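Local coordinates for protein carbohydrate binding module (Escherichia coli, PDB 2XFD) that binds carbohydrate chains such as cellobiose, and probably xylan, through a calcium ion that is coordinated directly by hydroxyls of the sugar, at residues 49-54 with 106-111; 62-67 with 98-103. One frame throughout, in Å; residues are numbered along the deposited sequence.

Contact 1. Residues 49-54 with 106-111; sequences IRVAFT and ISFGNV
V51 and I106 face each other as an antiparallel hydrogen-bonded pair, each amide giving its proton to the other's carbonyl. V51 N reaches I106 O at 3.0 Å. Two further backbone bonds carry the ladder toward the C-terminal end of 106-111: F108 N binds I49 O at 2.8 Å, and I49 N binds G109 O at 2.9 Å. Between the bonded rungs, the non-hydrogen-bonded pair R50 and S107 brings R50 CA to 3.2 Å from I106 O, a CA-H...O contact.

Apolar contacts lie on the face that carries V51 and I106, where the F108 ring reaches V51. With CG2 anti to the carbonyl carbon and beside the backbone N, V51 places this methyl where it meets F108 CE1 at 3.8 Å, the two side chains crossing obliquely. The side chains of I49 and V111 cross at about a right angle, with I49 CG1 3.7 Å from V111 CG2 and I49 CD1 beside the same methyl, so the last modelled residue is packed against the strand.

Polar ends gather on the other face, where E48 receives both a salt bridge from R50 NE and a hydrogen bond with S107 OG.

Strand 104-110 is an outermost strand of a four-stranded antiparallel sheet, and 48-53 bonds on its other edge to 17-22. I49 and F108 both touch I67 of strand 62-69, joining this sheet to the other in a beta-sandwich core.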
loop_
_atom_site.group_PDB
_atom_site.type_symbol
_atom_site.label_atom_id
_atom_site.label_comp_id
_atom_site.label_asym_id
_atom_site.label_seq_id
_atom_site.Cartn_x
_atom_site.Cartn_y
_atom_site.Cartn_z
ATOM N N ILE A 49 1.003 0.466 10.347
ATOM C CA ILE A 49 1.562 0.193 9.037
ATOM C C ILE A 49 0.657 0.786 7.973
ATOM O O ILE A 49 -0.544 0.570 7.951
ATOM C CB ILE A 49 1.691 -1.332 8.767
ATOM C CG1 ILE A 49 2.591 -1.996 9.821
ATOM C CG2 ILE A 49 2.176 -1.579 7.385
ATOM C CD1 ILE A 49 2.421 -3.520 9.796
ATOM N N ARG A 50 1.259 1.540 7.034
ATOM C CA ARG A 50 0.576 2.010 5.841
ATOM C C ARG A 50 1.386 1.670 4.615
ATOM O O ARG A 50 2.622 1.660 4.629
ATOM C CB ARG A 50 0.375 3.522 5.921
ATOM C CG ARG A 50 -0.510 3.970 7.057
ATOM C CD ARG A 50 -0.554 5.463 7.188
ATOM N NE ARG A 50 -1.413 5.781 8.307
ATOM C CZ ARG A 50 -1.576 7.023 8.775
ATOM N NH1 ARG A 50 -2.294 7.206 9.873
ATOM N NH2 ARG A 50 -1.051 8.038 8.150
ATOM N N VAL A 51 0.691 1.382 3.512
ATOM C CA VAL A 51 1.291 1.335 2.188
ATOM C C VAL A 51 0.696 2.492 1.422
ATOM O O VAL A 51 -0.513 2.576 1.231
ATOM C CB VAL A 51 1.041 0.031 1.464
ATOM C CG1 VAL A 51 1.588 0.083 0.071
ATOM C CG2 VAL A 51 1.626 -1.128 2.249
ATOM N N ALA A 52 1.568 3.449 1.049
ATOM C CA ALA A 52 1.153 4.706 0.441
ATOM C C ALA A 52 1.611 4.805 -0.973
ATOM O O ALA A 52 2.766 4.554 -1.302
ATOM C CB ALA A 52 1.737 5.886 1.200
ATOM N N PHE A 53 0.726 5.248 -1.849
ATOM C CA PHE A 53 1.009 5.590 -3.258
ATOM C C PHE A 53 1.246 7.100 -3.274
ATOM O O PHE A 53 0.428 7.844 -2.766
ATOM C CB PHE A 53 -0.202 5.216 -4.105
ATOM C CG PHE A 53 -0.206 5.619 -5.558
ATOM C CD1 PHE A 53 0.939 5.639 -6.369
ATOM C CD2 PHE A 53 -1.413 5.863 -6.157
ATOM C CE1 PHE A 53 0.862 5.943 -7.718
ATOM C CE2 PHE A 53 -1.515 6.142 -7.500
ATOM C CZ PHE A 53 -0.385 6.167 -8.299
ATOM N N THR A 54 2.370 7.539 -3.844
ATOM C CA THR A 54 2.825 8.920 -3.663
ATOM C C THR A 54 3.008 9.689 -4.962
ATOM O O THR A 54 3.236 10.892 -4.855
ATOM C CB THR A 54 4.134 8.923 -2.886
ATOM O OG1 THR A 54 5.145 8.268 -3.647
ATOM C CG2 THR A 54 4.016 8.266 -1.529
ATOM N N ILE A 106 -3.301 2.620 2.278
ATOM C CA ILE A 106 -4.045 1.557 2.960
ATOM C C ILE A 106 -3.415 1.364 4.305
ATOM O O ILE A 106 -2.183 1.192 4.395
ATOM C CB ILE A 106 -4.082 0.252 2.160
ATOM C CG1 ILE A 106 -4.583 0.496 0.749
ATOM C CG2 ILE A 106 -4.920 -0.754 2.899
ATOM C CD1 ILE A 106 -4.438 -0.644 -0.193
ATOM N N SER A 107 -4.206 1.369 5.375
ATOM C CA SER A 107 -3.718 1.096 6.714
ATOM C C SER A 107 -3.949 -0.340 7.070
ATOM O O SER A 107 -5.019 -0.877 6.917
ATOM C CB SER A 107 -4.454 1.932 7.737
ATOM O OG SER A 107 -4.073 1.598 9.045
ATOM N N PHE A 108 -2.888 -1.000 7.581
ATOM C CA PHE A 108 -2.916 -2.417 7.929
ATOM C C PHE A 108 -2.838 -2.653 9.441
ATOM O O PHE A 108 -2.632 -3.756 9.897
ATOM C CB PHE A 108 -1.790 -3.188 7.237
ATOM C CG PHE A 108 -1.965 -3.238 5.739
ATOM C CD1 PHE A 108 -1.527 -2.232 4.921
ATOM C CD2 PHE A 108 -2.546 -4.326 5.143
ATOM C CE1 PHE A 108 -1.697 -2.295 3.564
ATOM C CE2 PHE A 108 -2.694 -4.424 3.796
ATOM C CZ PHE A 108 -2.282 -3.406 2.977
ATOM N N GLY A 109 -3.079 -1.623 10.218
ATOM C CA GLY A 109 -3.023 -1.756 11.687
ATOM C C GLY A 109 -1.583 -1.765 12.165
ATOM O O GLY A 109 -0.633 -1.618 11.431
ATOM N N ASN A 110 -1.429 -1.907 13.480
ATOM C CA ASN A 110 -0.107 -1.898 14.073
ATOM C C ASN A 110 0.713 -3.153 13.757
ATOM O O ASN A 110 0.167 -4.203 13.431
ATOM C CB ASN A 110 -0.227 -1.812 15.619
ATOM C CG ASN A 110 -0.802 -0.476 16.077
ATOM O OD1 ASN A 110 -1.311 -0.442 17.228
ATOM N ND2 ASN A 110 -0.719 0.550 15.340
ATOM N N VAL A 111 2.008 -2.966 13.793
ATOM C CA VAL A 111 2.877 -4.103 13.559
ATOM C C VAL A 111 2.561 -5.242 14.445
ATOM O O VAL A 111 2.381 -6.397 14.093
ATOM C CB VAL A 111 4.416 -3.715 13.651
ATOM C CG1 VAL A 111 5.337 -4.937 13.549
ATOM C CG2 VAL A 111 4.776 -2.663 12.682
#

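Contact 2. Residues 62-67 with 98-103; sequences VQVDYI and EWLHCN. With CA (calcium ion), chain D; CA (calcium ion), chain C; BGC (beta-D-glucopyranose), chain B; BGC (beta-D-glucopyranose), chain E.
Q63 lies across one face of the W99 indole, its CB 3.7 Å from the centroid of the six-membered ring in a CH-pi contact. CG stands anti to the backbone N (chi1 -173°), and the extended chain beyond it brings the amide nearly parallel to the ring, the planes 13° apart. The amide also ties to the neighbouring acid: NE2 donates to E98 OE1 at 2.9 Å from above the carboxylate plane, while R10 bonds to Q63 OE1. An alanine in place of W99 would remove the indole face and would probably open a gap over Q63 CB and CG, leaving the amide positioned by E98 and R10 alone.

E98 and D65 lie side by side with carboxylates 78° apart, and E98 OE2 and D65 OD1 both bind the same calcium ion at 2.3 Å. Water, the D65 carbonyl, Q75 and E77 also bind this ion.

On the opposite face of the sheet from Q63 and W99, V62 and L100 form an antiparallel hydrogen-bonded pair. Past L100, H101 O binds a second calcium ion at 2.3 Å, with D56, D61 and the R60 carbonyl; O2 and O3 of one glucose complete its shell with water. O6 of the other glucose lies over one face of the H101 ring, toward its rim. Direct metal coordination by sugar hydroxyls marks a calcium-dependent carbohydrate-binding site.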
loop_
_atom_site.group_PDB
_atom_site.type_symbol
_atom_site.label_atom_id
_atom_site.label_comp_id
_atom_site.label_asym_id
_atom_site.label_seq_id
_atom_site.Cartn_x
_atom_site.Cartn_y
_atom_site.Cartn_z
ATOM N N VAL A 62 -2.198 1.929 -8.339
ATOM C CA VAL A 62 -1.554 0.825 -7.615
ATOM C C VAL A 62 -2.597 -0.179 -7.165
ATOM O O VAL A 62 -3.681 0.193 -6.677
ATOM C CB VAL A 62 -0.778 1.371 -6.429
ATOM C CG1 VAL A 62 -0.280 0.250 -5.516
ATOM C CG2 VAL A 62 0.405 2.252 -6.912
ATOM N N GLN A 63 -2.267 -1.455 -7.291
ATOM C CA GLN A 63 -3.066 -2.560 -6.736
ATOM C C GLN A 63 -2.160 -3.271 -5.715
ATOM O O GLN A 63 -1.147 -3.835 -6.091
ATOM C CB GLN A 63 -3.562 -3.496 -7.812
ATOM C CG GLN A 63 -4.532 -4.543 -7.316
ATOM C CD GLN A 63 -4.880 -5.608 -8.322
ATOM O OE1 GLN A 63 -4.313 -5.713 -9.402
ATOM N NE2 GLN A 63 -5.841 -6.374 -8.015
ATOM N N VAL A 64 -2.577 -3.258 -4.450
ATOM C CA VAL A 64 -1.893 -3.961 -3.363
ATOM C C VAL A 64 -2.675 -5.194 -3.053
ATOM O O VAL A 64 -3.823 -5.133 -2.669
ATOM C CB VAL A 64 -1.779 -3.028 -2.098
ATOM C CG1 VAL A 64 -1.008 -3.785 -1.016
ATOM C CG2 VAL A 64 -1.183 -1.709 -2.405
ATOM N N ASP A 65 -2.066 -6.342 -3.241
ATOM C CA ASP A 65 -2.735 -7.592 -2.914
ATOM C C ASP A 65 -2.898 -7.761 -1.407
ATOM O O ASP A 65 -4.016 -7.976 -0.879
ATOM C CB ASP A 65 -2.025 -8.806 -3.543
ATOM C CG ASP A 65 -2.822 -10.074 -3.536
ATOM O OD1 ASP A 65 -3.877 -10.133 -2.928
ATOM O OD2 ASP A 65 -2.350 -11.056 -4.168
ATOM N N TYR A 66 -1.801 -7.668 -0.699
ATOM C CA TYR A 66 -1.702 -7.948 0.701
ATOM C C TYR A 66 -0.337 -7.478 1.186
ATOM O O TYR A 66 0.563 -7.200 0.393
ATOM C CB TYR A 66 -1.947 -9.446 1.056
ATOM C CG TYR A 66 -0.999 -10.405 0.357
ATOM C CD1 TYR A 66 0.294 -10.567 0.745
ATOM C CD2 TYR A 66 -1.449 -11.187 -0.687
ATOM C CE1 TYR A 66 1.133 -11.497 0.138
ATOM C CE2 TYR A 66 -0.631 -12.088 -1.308
ATOM C CZ TYR A 66 0.668 -12.232 -0.894
ATOM O OH TYR A 66 1.497 -13.144 -1.552
ATOM N N ILE A 67 -0.186 -7.474 2.512
ATOM C CA ILE A 67 1.117 -7.466 3.128
ATOM C C ILE A 67 1.226 -8.707 4.002
ATOM O O ILE A 67 0.243 -9.341 4.362
ATOM C CB ILE A 67 1.438 -6.163 3.933
ATOM C CG1 ILE A 67 0.672 -6.101 5.238
ATOM C CG2 ILE A 67 1.198 -4.969 3.051
ATOM C CD1 ILE A 67 1.080 -4.926 6.090
ATOM N N GLU A 98 -8.136 -3.226 -2.629
ATOM C CA GLU A 98 -6.758 -3.353 -3.045
ATOM C C GLU A 98 -6.207 -2.133 -3.715
ATOM O O GLU A 98 -4.995 -2.002 -3.880
ATOM C CB GLU A 98 -6.605 -4.551 -3.972
ATOM C CG GLU A 98 -6.871 -5.873 -3.302
ATOM C CD GLU A 98 -6.679 -7.083 -4.182
ATOM O OE1 GLU A 98 -6.985 -6.968 -5.400
ATOM O OE2 GLU A 98 -6.275 -8.146 -3.694
ATOM N N TRP A 99 -7.071 -1.230 -4.222
ATOM C CA TRP A 99 -6.626 -0.189 -5.138
ATOM C C TRP A 99 -6.309 1.138 -4.439
ATOM O O TRP A 99 -7.056 1.604 -3.601
ATOM C CB TRP A 99 -7.725 0.040 -6.180
ATOM C CG TRP A 99 -7.775 -1.099 -7.149
ATOM C CD1 TRP A 99 -8.496 -2.238 -7.041
ATOM C CD2 TRP A 99 -6.950 -1.262 -8.305
ATOM N NE1 TRP A 99 -8.249 -3.093 -8.077
ATOM C CE2 TRP A 99 -7.299 -2.507 -8.897
ATOM C CE3 TRP A 99 -5.984 -0.460 -8.954
ATOM C CZ2 TRP A 99 -6.691 -2.969 -10.077
ATOM C CZ3 TRP A 99 -5.433 -0.939 -10.100
ATOM C CH2 TRP A 99 -5.812 -2.187 -10.646
ATOM N N LEU A 100 -5.271 1.730 -4.964
ATOM C CA LEU A 100 -4.938 3.133 -4.701
ATOM C C LEU A 100 -4.928 3.814 -6.048
ATOM O O LEU A 100 -3.982 3.701 -6.837
ATOM C CB LEU A 100 -3.604 3.284 -3.993
ATOM C CG LEU A 100 -3.541 2.708 -2.574
ATOM C CD1 LEU A 100 -2.121 2.535 -2.103
ATOM C CD2 LEU A 100 -4.385 3.586 -1.629
ATOM N N HIS A 101 -5.999 4.545 -6.345
ATOM C CA HIS A 101 -6.126 5.325 -7.611
ATOM C C HIS A 101 -5.527 6.689 -7.456
ATOM O O HIS A 101 -4.895 7.249 -8.378
ATOM C CB HIS A 101 -7.581 5.405 -8.018
ATOM C CG HIS A 101 -8.215 4.085 -8.250
ATOM N ND1 HIS A 101 -8.027 3.244 -9.342
ATOM C CD2 HIS A 101 -9.116 3.479 -7.465
ATOM C CE1 HIS A 101 -8.828 2.189 -9.202
ATOM N NE2 HIS A 101 -9.467 2.318 -8.051
ATOM N N CYS A 102 -5.772 7.299 -6.333
ATOM C CA CYS A 102 -5.253 8.616 -5.969
ATOM C C CYS A 102 -4.044 8.404 -5.035
ATOM O O CYS A 102 -3.936 7.360 -4.400
ATOM C CB CYS A 102 -6.313 9.435 -5.232
ATOM S SG CYS A 102 -7.915 9.448 -6.008
ATOM N N ASN A 103 -3.248 9.446 -4.878
ATOM C CA ASN A 103 -2.307 9.452 -3.784
ATOM C C ASN A 103 -3.055 9.186 -2.459
ATOM O O ASN A 103 -4.116 9.754 -2.252
ATOM C CB ASN A 103 -1.517 10.753 -3.679
ATOM C CG ASN A 103 -0.508 10.932 -4.781
ATOM O OD1 ASN A 103 0.053 9.954 -5.288
ATOM N ND2 ASN A 103 -0.302 12.176 -5.155
HETATM CA CA CA D . -5.787 -9.434 -1.806
HETATM CA CA CA C . -4.447 7.268 -10.666
HETATM C C2 BGC B . -7.519 8.634 -11.167
HETATM C C3 BGC B . -6.835 9.536 -10.156
HETATM C C4 BGC B . -7.363 10.977 -10.231
HETATM C C5 BGC B . -8.873 10.931 -10.077
HETATM C C6 BGC B . -9.631 12.277 -10.106
HETATM C C1 BGC B . -9.019 8.741 -11.056
HETATM O O2 BGC B . -6.982 7.306 -10.987
HETATM O O3 BGC B . -5.435 9.519 -10.452
HETATM O O4 BGC B . -6.852 11.759 -9.182
HETATM O O5 BGC B . -9.398 10.110 -11.079
HETATM O O6 BGC B . -9.384 12.850 -11.373
HETATM C C2 BGC E . -13.091 8.173 -13.118
HETATM C C3 BGC E . -11.669 8.626 -12.919
HETATM C C4 BGC E . -10.912 7.749 -11.926
HETATM C C5 BGC E . -11.154 6.328 -12.258
HETATM C C6 BGC E . -10.444 5.472 -11.271
HETATM C C1 BGC E . -13.073 6.694 -13.451
HETATM O O1 BGC E . -14.317 6.129 -13.795
HETATM O O2 BGC E . -13.727 8.957 -14.109
HETATM O O3 BGC E . -11.630 9.981 -12.476
HETATM O O4 BGC E . -9.608 7.984 -12.122
HETATM O O5 BGC E . -12.572 6.060 -12.289
HETATM O O6 BGC E . -10.697 4.122 -11.539
HETATM O O HOH W 1 -4.325 7.955 -12.947
HETATM O O HOH W 2 -6.388 -11.506 -2.801
#

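How the contacts relate
From the N terminus, the chain first lays down strands 4-11 to 37-42 and then reaches 49-54, the first half of contact 1. A loop carrying D56, R60 and D61 leads into 62-67, the first half of contact 2. The chain returns at 98-103 to close contact 2 over 30 intervening residues, and only afterwards does 106-111 close contact 1, whose longer loop therefore encloses the shorter one. Each contact belongs to a different antiparallel sheet, and the sheets meet where F53 packs on V62 and L100 and where I106 touches V64 and L100. The links from 48-53 to 62-69 and from 99-100 to 104-110 each pass from one sheet to the other, and both supply ligands to the sugar-binding calcium ion.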